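Local coordinates for minor capsid protein (Cafeteriavirus-dependent mavirus, PDB 6G42) that forms the penton of the mavirus capsid, a single jelly-roll protein whose five copies probably close the fivefold vertices of the shell, at residues C[53-58]-C[252-257]; C[273-278]-C[297-302]. One frame throughout, in Å; residues are numbered along the deposited sequence.

Interaction 1 (C[53-58]-C[252-257]); sequences VEEFHL and LFRVEN
Phe56 and Phe253 form a hydrogen-bonded antiparallel pair in the four-stranded sheet of the jelly roll, where strand 49-62 meets strand 248-264, an outermost strand of that sheet within the chain. Phe253 N gives a nearly straight bond to Phe56 O (3.0 Å), and Phe56 N returns one to Phe253 O. A third bond, Val255 N to Glu54 O, extends the ladder past Arg254 to the centre of an inverse gamma turn, where the strand pairing ends. Phe253 CB sits over one face of the Phe56 ring, 3.8 Å from the centroid, a CH-pi contact; the two ring planes lie 36° apart. The other face is more polar: Glu55 and Arg254 run side by side, though OE2 and NE stay 5.2 Å apart, while apolar Leu252 lays CD1 over the His57 ring. Polar groups suit this face, for Glu55 OE2 hydrogen-bonds His203 NE2 and His57 NE2 hydrogen-bonds Tyr282 OH, both of a neighbouring subunit. Glu54 and Glu55 make a classic beta bulge opposite Lys300 of strand 296-305. Aromatic rings suit the inner face, where Phe56 packs on Ile206 of strand 201-207 and Phe253 on Tyr238 of strand 236-239.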
ATOM      1  N   VAL C  53       2.580 -16.453 -18.454  1.00 48.90           N
ATOM      2  CA  VAL C  53       1.520 -15.499 -18.754  1.00 47.27           C
ATOM      3  C   VAL C  53       1.916 -14.180 -18.096  1.00 46.83           C
ATOM      4  O   VAL C  53       1.802 -14.034 -16.879  1.00 46.11           O
ATOM      5  CB  VAL C  53       0.149 -15.995 -18.239  1.00 47.75           C
ATOM      6  CG1 VAL C  53      -0.962 -14.978 -18.516  1.00 47.16           C
ATOM      7  CG2 VAL C  53      -0.194 -17.337 -18.879  1.00 47.99           C
ATOM      8  N   GLU C  54       2.397 -13.240 -18.909  1.00 47.46           N
ATOM      9  CA  GLU C  54       2.818 -11.913 -18.439  1.00 49.47           C
ATOM     10  C   GLU C  54       1.632 -11.080 -17.911  1.00 48.75           C
ATOM     11  O   GLU C  54       1.704 -10.506 -16.823  1.00 45.66           O
ATOM     12  CB  GLU C  54       3.522 -11.165 -19.580  1.00 53.71           C
ATOM     13  CG  GLU C  54       4.019  -9.745 -19.275  1.00 58.98           C
ATOM     14  CD  GLU C  54       5.220  -9.691 -18.342  1.00 65.96           C
ATOM     15  OE1 GLU C  54       5.819 -10.758 -18.043  1.00 69.03           O
ATOM     16  OE2 GLU C  54       5.574  -8.562 -17.914  1.00 70.88           O
ATOM     17  N   GLU C  55       0.550 -11.026 -18.682  1.00 49.26           N
ATOM     18  CA  GLU C  55      -0.559 -10.123 -18.383  1.00 51.09           C
ATOM     19  C   GLU C  55      -1.864 -10.579 -19.032  1.00 49.78           C
ATOM     20  O   GLU C  55      -1.867 -11.075 -20.160  1.00 50.85           O
ATOM     21  CB  GLU C  55      -0.165  -8.710 -18.841  1.00 54.72           C
ATOM     22  CG  GLU C  55      -1.273  -7.685 -19.059  1.00 58.31           C
ATOM     23  CD  GLU C  55      -0.728  -6.306 -19.438  1.00 62.41           C
ATOM     24  OE1 GLU C  55       0.344  -6.238 -20.090  1.00 66.30           O
ATOM     25  OE2 GLU C  55      -1.371  -5.288 -19.098  1.00 61.23           O
ATOM     26  N   PHE C  56      -2.963 -10.435 -18.294  1.00 47.12           N
ATOM     27  CA  PHE C  56      -4.300 -10.497 -18.885  1.00 45.98           C
ATOM     28  C   PHE C  56      -5.229  -9.429 -18.307  1.00 45.66           C
ATOM     29  O   PHE C  56      -4.925  -8.811 -17.283  1.00 43.76           O
ATOM     30  CB  PHE C  56      -4.915 -11.913 -18.818  1.00 44.40           C
ATOM     31  CG  PHE C  56      -5.288 -12.387 -17.435  1.00 43.42           C
ATOM     32  CD1 PHE C  56      -6.474 -11.974 -16.831  1.00 43.71           C
ATOM     33  CD2 PHE C  56      -4.494 -13.314 -16.770  1.00 43.82           C
ATOM     34  CE1 PHE C  56      -6.828 -12.432 -15.570  1.00 43.92           C
ATOM     35  CE2 PHE C  56      -4.849 -13.783 -15.512  1.00 43.95           C
ATOM     36  CZ  PHE C  56      -6.017 -13.343 -14.910  1.00 43.56           C
ATOM     37  N   HIS C  57      -6.350  -9.220 -18.995  1.00 45.87           N
ATOM     38  CA  HIS C  57      -7.380  -8.270 -18.571  1.00 46.22           C
ATOM     39  C   HIS C  57      -8.770  -8.794 -18.937  1.00 46.54           C
ATOM     40  O   HIS C  57      -9.071  -8.985 -20.107  1.00 50.04           O
ATOM     41  CB  HIS C  57      -7.119  -6.903 -19.208  1.00 46.03           C
ATOM     42  CG  HIS C  57      -7.895  -5.771 -18.601  1.00 45.14           C
ATOM     43  ND1 HIS C  57      -8.447  -5.813 -17.339  1.00 45.96           N
ATOM     44  CD2 HIS C  57      -8.176  -4.540 -19.083  1.00 45.10           C
ATOM     45  CE1 HIS C  57      -9.046  -4.666 -17.081  1.00 44.17           C
ATOM     46  NE2 HIS C  57      -8.896  -3.875 -18.124  1.00 43.86           N
ATOM     47  N   LEU C  58      -9.592  -9.058 -17.926  1.00 45.82           N
ATOM     48  CA  LEU C  58     -10.956  -9.548 -18.122  1.00 45.08           C
ATOM     49  C   LEU C  58     -11.883  -8.353 -17.942  1.00 45.06           C
ATOM     50  O   LEU C  58     -12.396  -8.093 -16.850  1.00 42.87           O
ATOM     51  CB  LEU C  58     -11.286 -10.672 -17.127  1.00 44.91           C
ATOM     52  CG  LEU C  58     -10.195 -11.728 -16.900  1.00 45.89           C
ATOM     53  CD1 LEU C  58     -10.663 -12.754 -15.884  1.00 45.70           C
ATOM     54  CD2 LEU C  58      -9.770 -12.414 -18.191  1.00 46.27           C
ATOM     55  N   LEU C 252      -7.755  -7.106 -13.751  1.00 49.03           N
ATOM     56  CA  LEU C 252      -6.420  -6.948 -14.317  1.00 48.51           C
ATOM     57  C   LEU C 252      -5.401  -7.822 -13.571  1.00 47.64           C
ATOM     58  O   LEU C 252      -5.419  -7.898 -12.335  1.00 45.40           O
ATOM     59  CB  LEU C 252      -6.006  -5.477 -14.235  1.00 49.58           C
ATOM     60  CG  LEU C 252      -4.649  -5.065 -14.801  1.00 51.10           C
ATOM     61  CD1 LEU C 252      -4.600  -5.316 -16.303  1.00 52.47           C
ATOM     62  CD2 LEU C 252      -4.385  -3.599 -14.484  1.00 51.23           C
ATOM     63  N   PHE C 253      -4.539  -8.492 -14.340  1.00 47.50           N
ATOM     64  CA  PHE C 253      -3.385  -9.217 -13.805  1.00 47.51           C
ATOM     65  C   PHE C 253      -2.109  -8.807 -14.556  1.00 47.87           C
ATOM     66  O   PHE C 253      -2.107  -8.712 -15.784  1.00 46.13           O
ATOM     67  CB  PHE C 253      -3.595 -10.731 -13.893  1.00 46.43           C
ATOM     68  CG  PHE C 253      -2.349 -11.526 -13.610  1.00 46.73           C
ATOM     69  CD1 PHE C 253      -1.820 -11.574 -12.327  1.00 46.87           C
ATOM     70  CD2 PHE C 253      -1.681 -12.195 -14.631  1.00 46.60           C
ATOM     71  CE1 PHE C 253      -0.661 -12.289 -12.062  1.00 45.83           C
ATOM     72  CE2 PHE C 253      -0.524 -12.914 -14.367  1.00 46.84           C
ATOM     73  CZ  PHE C 253      -0.012 -12.960 -13.082  1.00 45.31           C
ATOM     74  N   ARG C 254      -1.044  -8.553 -13.795  1.00 49.42           N
ATOM     75  CA  ARG C 254       0.300  -8.295 -14.319  1.00 52.02           C
ATOM     76  C   ARG C 254       1.317  -9.007 -13.418  1.00 55.14           C
ATOM     77  O   ARG C 254       1.241  -8.895 -12.197  1.00 55.24           O
ATOM     78  CB  ARG C 254       0.571  -6.792 -14.349  1.00 53.01           C
ATOM     79  CG  ARG C 254      -0.258  -6.029 -15.376  1.00 55.78           C
ATOM     80  CD  ARG C 254      -0.094  -4.522 -15.237  1.00 58.50           C
ATOM     81  NE  ARG C 254      -0.844  -3.968 -14.102  1.00 60.28           N
ATOM     82  CZ  ARG C 254      -0.857  -2.679 -13.749  1.00 60.98           C
ATOM     83  NH1 ARG C 254      -0.160  -1.772 -14.435  1.00 62.21           N
ATOM     84  NH2 ARG C 254      -1.578  -2.290 -12.701  1.00 61.08           N
ATOM     85  N   VAL C 255       2.270  -9.728 -14.009  1.00 60.66           N
ATOM     86  CA  VAL C 255       3.150 -10.635 -13.243  1.00 69.68           C
ATOM     87  C   VAL C 255       4.294  -9.910 -12.488  1.00 79.22           C
ATOM     88  O   VAL C 255       5.480 -10.135 -12.723  1.00 87.09           O
ATOM     89  CB  VAL C 255       3.643 -11.831 -14.123  1.00 69.49           C
ATOM     90  CG1 VAL C 255       4.716 -11.434 -15.140  1.00 69.28           C
ATOM     91  CG2 VAL C 255       4.112 -12.995 -13.256  1.00 69.47           C
ATOM     92  N   GLU C 256       3.914  -9.063 -11.541  1.00 90.12           N
ATOM     93  CA  GLU C 256       4.882  -8.377 -10.666  1.00 99.90           C
ATOM     94  C   GLU C 256       5.246  -9.202  -9.418  1.00105.17           C
ATOM     95  O   GLU C 256       6.198  -8.864  -8.708  1.00100.03           O
ATOM     96  CB  GLU C 256       4.362  -6.980 -10.275  1.00104.96           C
ATOM     97  CG  GLU C 256       3.127  -6.946  -9.372  1.00105.17           C
ATOM     98  CD  GLU C 256       2.180  -5.795  -9.704  1.00104.82           C
ATOM     99  OE1 GLU C 256       2.651  -4.649  -9.853  1.00104.76           O
ATOM    100  OE2 GLU C 256       0.961  -6.036  -9.820  1.00102.15           O
ATOM    101  N   ASN C 257       4.493 -10.281  -9.174  1.00114.29           N
ATOM    102  CA  ASN C 257       4.658 -11.145  -7.986  1.00114.99           C
ATOM    103  C   ASN C 257       5.152 -12.570  -8.297  1.00112.98           C
ATOM    104  O   ASN C 257       6.081 -13.051  -7.646  1.00114.98           O
ATOM    105  CB  ASN C 257       3.356 -11.193  -7.154  1.00115.64           C
ATOM    106  CG  ASN C 257       2.139 -11.643  -7.959  1.00116.33           C
ATOM    107  OD1 ASN C 257       2.202 -11.802  -9.181  1.00114.34           O
ATOM    108  ND2 ASN C 257       1.020 -11.844  -7.269  1.00116.69           N
TER

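Interaction 2 (C[273-278]-C[297-302]); sequences FNLSFT and IQLKLL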
ATOM      1  N   PHE C 273      -2.761 -23.308 -31.195  1.00 63.92           N
ATOM      2  CA  PHE C 273      -3.272 -23.868 -29.942  1.00 62.29           C
ATOM      3  C   PHE C 273      -4.470 -23.079 -29.436  1.00 59.00           C
ATOM      4  O   PHE C 273      -4.748 -21.978 -29.906  1.00 56.95           O
ATOM      5  CB  PHE C 273      -2.176 -23.932 -28.864  1.00 62.52           C
ATOM      6  CG  PHE C 273      -1.548 -22.601 -28.542  1.00 62.45           C
ATOM      7  CD1 PHE C 273      -0.485 -22.117 -29.298  1.00 61.93           C
ATOM      8  CD2 PHE C 273      -1.999 -21.843 -27.466  1.00 61.47           C
ATOM      9  CE1 PHE C 273       0.105 -20.899 -29.002  1.00 61.64           C
ATOM     10  CE2 PHE C 273      -1.414 -20.624 -27.165  1.00 62.74           C
ATOM     11  CZ  PHE C 273      -0.361 -20.149 -27.936  1.00 63.13           C
ATOM     12  N   ASN C 274      -5.167 -23.675 -28.476  1.00 59.19           N
ATOM     13  CA  ASN C 274      -6.350 -23.093 -27.858  1.00 60.60           C
ATOM     14  C   ASN C 274      -6.014 -22.584 -26.454  1.00 59.45           C
ATOM     15  O   ASN C 274      -5.223 -23.199 -25.737  1.00 58.50           O
ATOM     16  CB  ASN C 274      -7.453 -24.143 -27.767  1.00 64.34           C
ATOM     17  CG  ASN C 274      -8.775 -23.559 -27.315  1.00 68.75           C
ATOM     18  OD1 ASN C 274      -9.157 -23.685 -26.147  1.00 73.31           O
ATOM     19  ND2 ASN C 274      -9.473 -22.897 -28.232  1.00 69.91           N
ATOM     20  N   LEU C 275      -6.613 -21.453 -26.086  1.00 57.40           N
ATOM     21  CA  LEU C 275      -6.603 -20.956 -24.709  1.00 56.36           C
ATOM     22  C   LEU C 275      -8.046 -20.702 -24.303  1.00 57.01           C
ATOM     23  O   LEU C 275      -8.825 -20.161 -25.093  1.00 54.15           O
ATOM     24  CB  LEU C 275      -5.816 -19.650 -24.585  1.00 55.35           C
ATOM     25  CG  LEU C 275      -4.329 -19.690 -24.928  1.00 55.33           C
ATOM     26  CD1 LEU C 275      -3.759 -18.284 -24.981  1.00 55.37           C
ATOM     27  CD2 LEU C 275      -3.568 -20.522 -23.919  1.00 55.07           C
ATOM     28  N   SER C 276      -8.392 -21.089 -23.074  1.00 55.37           N
ATOM     29  CA  SER C 276      -9.696 -20.759 -22.499  1.00 54.56           C
ATOM     30  C   SER C 276      -9.586 -20.434 -21.019  1.00 52.02           C
ATOM     31  O   SER C 276      -8.701 -20.938 -20.332  1.00 51.48           O
ATOM     32  CB  SER C 276     -10.706 -21.893 -22.725  1.00 56.05           C
ATOM     33  OG  SER C 276     -10.120 -23.153 -22.495  1.00 59.44           O
ATOM     34  N   PHE C 277     -10.508 -19.589 -20.552  1.00 50.28           N
ATOM     35  CA  PHE C 277     -10.578 -19.145 -19.159  1.00 48.17           C
ATOM     36  C   PHE C 277     -11.631 -19.943 -18.379  1.00 47.70           C
ATOM     37  O   PHE C 277     -12.769 -20.106 -18.827  1.00 47.89           O
ATOM     38  CB  PHE C 277     -10.888 -17.642 -19.093  1.00 48.02           C
ATOM     39  CG  PHE C 277      -9.712 -16.763 -19.440  1.00 47.01           C
ATOM     40  CD1 PHE C 277      -9.318 -16.587 -20.768  1.00 46.28           C
ATOM     41  CD2 PHE C 277      -8.995 -16.113 -18.442  1.00 45.43           C
ATOM     42  CE1 PHE C 277      -8.233 -15.781 -21.087  1.00 46.96           C
ATOM     43  CE2 PHE C 277      -7.913 -15.303 -18.756  1.00 46.09           C
ATOM     44  CZ  PHE C 277      -7.531 -15.133 -20.076  1.00 45.85           C
ATOM     45  N   THR C 278     -11.237 -20.418 -17.203  1.00 46.73           N
ATOM     46  CA  THR C 278     -12.057 -21.301 -16.385  1.00 44.75           C
ATOM     47  C   THR C 278     -12.024 -20.825 -14.941  1.00 45.58           C
ATOM     48  O   THR C 278     -10.966 -20.449 -14.432  1.00 48.25           O
ATOM     49  CB  THR C 278     -11.508 -22.735 -16.420  1.00 45.35           C
ATOM     50  OG1 THR C 278     -11.208 -23.115 -17.769  1.00 44.89           O
ATOM     51  CG2 THR C 278     -12.517 -23.702 -15.854  1.00 46.47           C
ATOM     52  N   ILE C 297     -11.389  -8.815 -23.730  1.00 49.32           N
ATOM     53  CA  ILE C 297     -10.425  -9.664 -23.048  1.00 50.51           C
ATOM     54  C   ILE C 297      -9.067  -9.506 -23.722  1.00 50.90           C
ATOM     55  O   ILE C 297      -8.969  -9.614 -24.935  1.00 54.10           O
ATOM     56  CB  ILE C 297     -10.934 -11.120 -22.986  1.00 50.06           C
ATOM     57  CG1 ILE C 297     -12.023 -11.185 -21.912  1.00 51.30           C
ATOM     58  CG2 ILE C 297      -9.813 -12.096 -22.649  1.00 50.67           C
ATOM     59  CD1 ILE C 297     -12.824 -12.451 -21.875  1.00 53.59           C
ATOM     60  N   GLN C 298      -8.047  -9.201 -22.921  1.00 50.72           N
ATOM     61  CA  GLN C 298      -6.673  -9.031 -23.399  1.00 51.13           C
ATOM     62  C   GLN C 298      -5.785 -10.055 -22.716  1.00 50.59           C
ATOM     63  O   GLN C 298      -6.106 -10.554 -21.635  1.00 49.31           O
ATOM     64  CB  GLN C 298      -6.163  -7.623 -23.119  1.00 51.35           C
ATOM     65  CG  GLN C 298      -6.769  -6.552 -24.011  1.00 52.49           C
ATOM     66  CD  GLN C 298      -6.585  -5.143 -23.466  1.00 54.88           C
ATOM     67  OE1 GLN C 298      -5.885  -4.929 -22.473  1.00 58.78           O
ATOM     68  NE2 GLN C 298      -7.221  -4.171 -24.112  1.00 54.73           N
ATOM     69  N   LEU C 299      -4.663 -10.355 -23.358  1.00 49.75           N
ATOM     70  CA  LEU C 299      -3.845 -11.509 -23.001  1.00 51.30           C
ATOM     71  C   LEU C 299      -2.452 -11.373 -23.600  1.00 49.38           C
ATOM     72  O   LEU C 299      -2.308 -11.070 -24.779  1.00 49.82           O
ATOM     73  CB  LEU C 299      -4.536 -12.768 -23.529  1.00 54.73           C
ATOM     74  CG  LEU C 299      -4.017 -14.149 -23.137  1.00 57.25           C
ATOM     75  CD1 LEU C 299      -5.188 -15.107 -22.966  1.00 59.08           C
ATOM     76  CD2 LEU C 299      -3.046 -14.696 -24.175  1.00 58.87           C
ATOM     77  N   LYS C 300      -1.429 -11.588 -22.785  1.00 49.37           N
ATOM     78  CA  LYS C 300      -0.043 -11.462 -23.232  1.00 51.12           C
ATOM     79  C   LYS C 300       0.771 -12.636 -22.694  1.00 50.50           C
ATOM     80  O   LYS C 300       0.810 -12.868 -21.485  1.00 50.10           O
ATOM     81  CB  LYS C 300       0.549 -10.128 -22.771  1.00 52.97           C
ATOM     82  CG  LYS C 300       1.804  -9.700 -23.525  1.00 56.58           C
ATOM     83  CD  LYS C 300       2.081  -8.206 -23.354  1.00 58.67           C
ATOM     84  CE  LYS C 300       2.995  -7.641 -24.434  1.00 58.87           C
ATOM     85  NZ  LYS C 300       4.373  -7.401 -23.932  1.00 60.76           N
ATOM     86  N   LEU C 301       1.393 -13.378 -23.608  1.00 49.76           N
ATOM     87  CA  LEU C 301       2.190 -14.551 -23.274  1.00 50.45           C
ATOM     88  C   LEU C 301       3.661 -14.278 -23.566  1.00 50.10           C
ATOM     89  O   LEU C 301       3.991 -13.467 -24.434  1.00 49.05           O
ATOM     90  CB  LEU C 301       1.722 -15.750 -24.099  1.00 50.74           C
ATOM     91  CG  LEU C 301       0.242 -16.121 -24.032  1.00 51.22           C
ATOM     92  CD1 LEU C 301      -0.058 -17.197 -25.053  1.00 52.15           C
ATOM     93  CD2 LEU C 301      -0.155 -16.602 -22.646  1.00 52.63           C
ATOM     94  N   LEU C 302       4.538 -14.957 -22.834  1.00 50.30           N
ATOM     95  CA  LEU C 302       5.977 -14.878 -23.075  1.00 50.45           C
ATOM     96  C   LEU C 302       6.562 -16.274 -23.228  1.00 50.51           C
ATOM     97  O   LEU C 302       6.438 -17.103 -22.322  1.00 47.55           O
ATOM     98  CB  LEU C 302       6.682 -14.151 -21.928  1.00 49.37           C
ATOM     99  CG  LEU C 302       8.217 -14.170 -21.939  1.00 49.59           C
ATOM    100  CD1 LEU C 302       8.767 -13.519 -23.203  1.00 49.49           C
ATOM    101  CD2 LEU C 302       8.775 -13.495 -20.697  1.00 49.62           C
TER
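Ile297 opens the contact with Phe277: its branch methyl CG2 comes obliquely to ring atom CE1 at 4.3 Å, a loose touch at the end of an apolar interface between two sheets. The strands cross at 123° with their axes 10.8 Å apart at closest, too far for backbone pairing, and side chains fill the gap, as in the beta sandwich of a jelly roll. Every second residue of 297-302 takes part because only one side of a strand faces the opposite sheet. Gln298 accordingly turns the other way, where its NE2 hydrogen-bonds Ser202 OG of a neighbouring subunit.

Leu299 uses both of its methyls. CD1 meets the edge of the Phe277 ring near its plane, 3.6 Å from CE1, as the two side chains slide past each other in opposite directions. CD2 meets Leu275 CD1 at 3.7 Å, the two leucines crossing at a slant. Chi1 (-171°) sets CG anti to the backbone N; the fork beyond it sends one methyl to Phe277 and the other to Leu275. A branched aliphatic chain suits this place, where one residue must fill the space between a flat ring and another leucine. Lys300 again turns away, and its NZ forms a salt bridge with Glu216 of a neighbouring subunit.

Leu301 completes the series through a single methyl. Its CD1 meets Leu275 CD1 tip to tip at 3.9 Å and also reaches the edge of the Phe273 ring, 4.1 Å from CZ. The one methyl CD1 of Leu275 thus touches both leucines, and all six touching residues are buried.

Within the chain, Phe273 and Leu275 also pack on Ile36 of strand 33-37, while Phe277 touches Leu58 and Leu301 touches Val53, both on strand 49-62, which runs antiparallel beside strand 296-305.

How the interactions relate
Of the strands in these contacts, 49-62 comes first, and interaction 1 closes a long loop of 193 residues when 252-257 pairs with it; much of that loop forms the separate sheet that includes strands 74-79, 84-90 and 154-158, with helix 106-120. The chain then continues into strand 272-281, and interaction 2 closes a much shorter loop when 297-302 packs across it. The two contacts follow in series, neither nested nor crossing. They meet because strands 49-62 and 296-305 are neighbours: Glu55 O lies 2.7 Å from Lys300 N, a probable hydrogen bond. Interaction 1 pairs strands within one sheet, and interaction 2 packs that sheet on the opposite one.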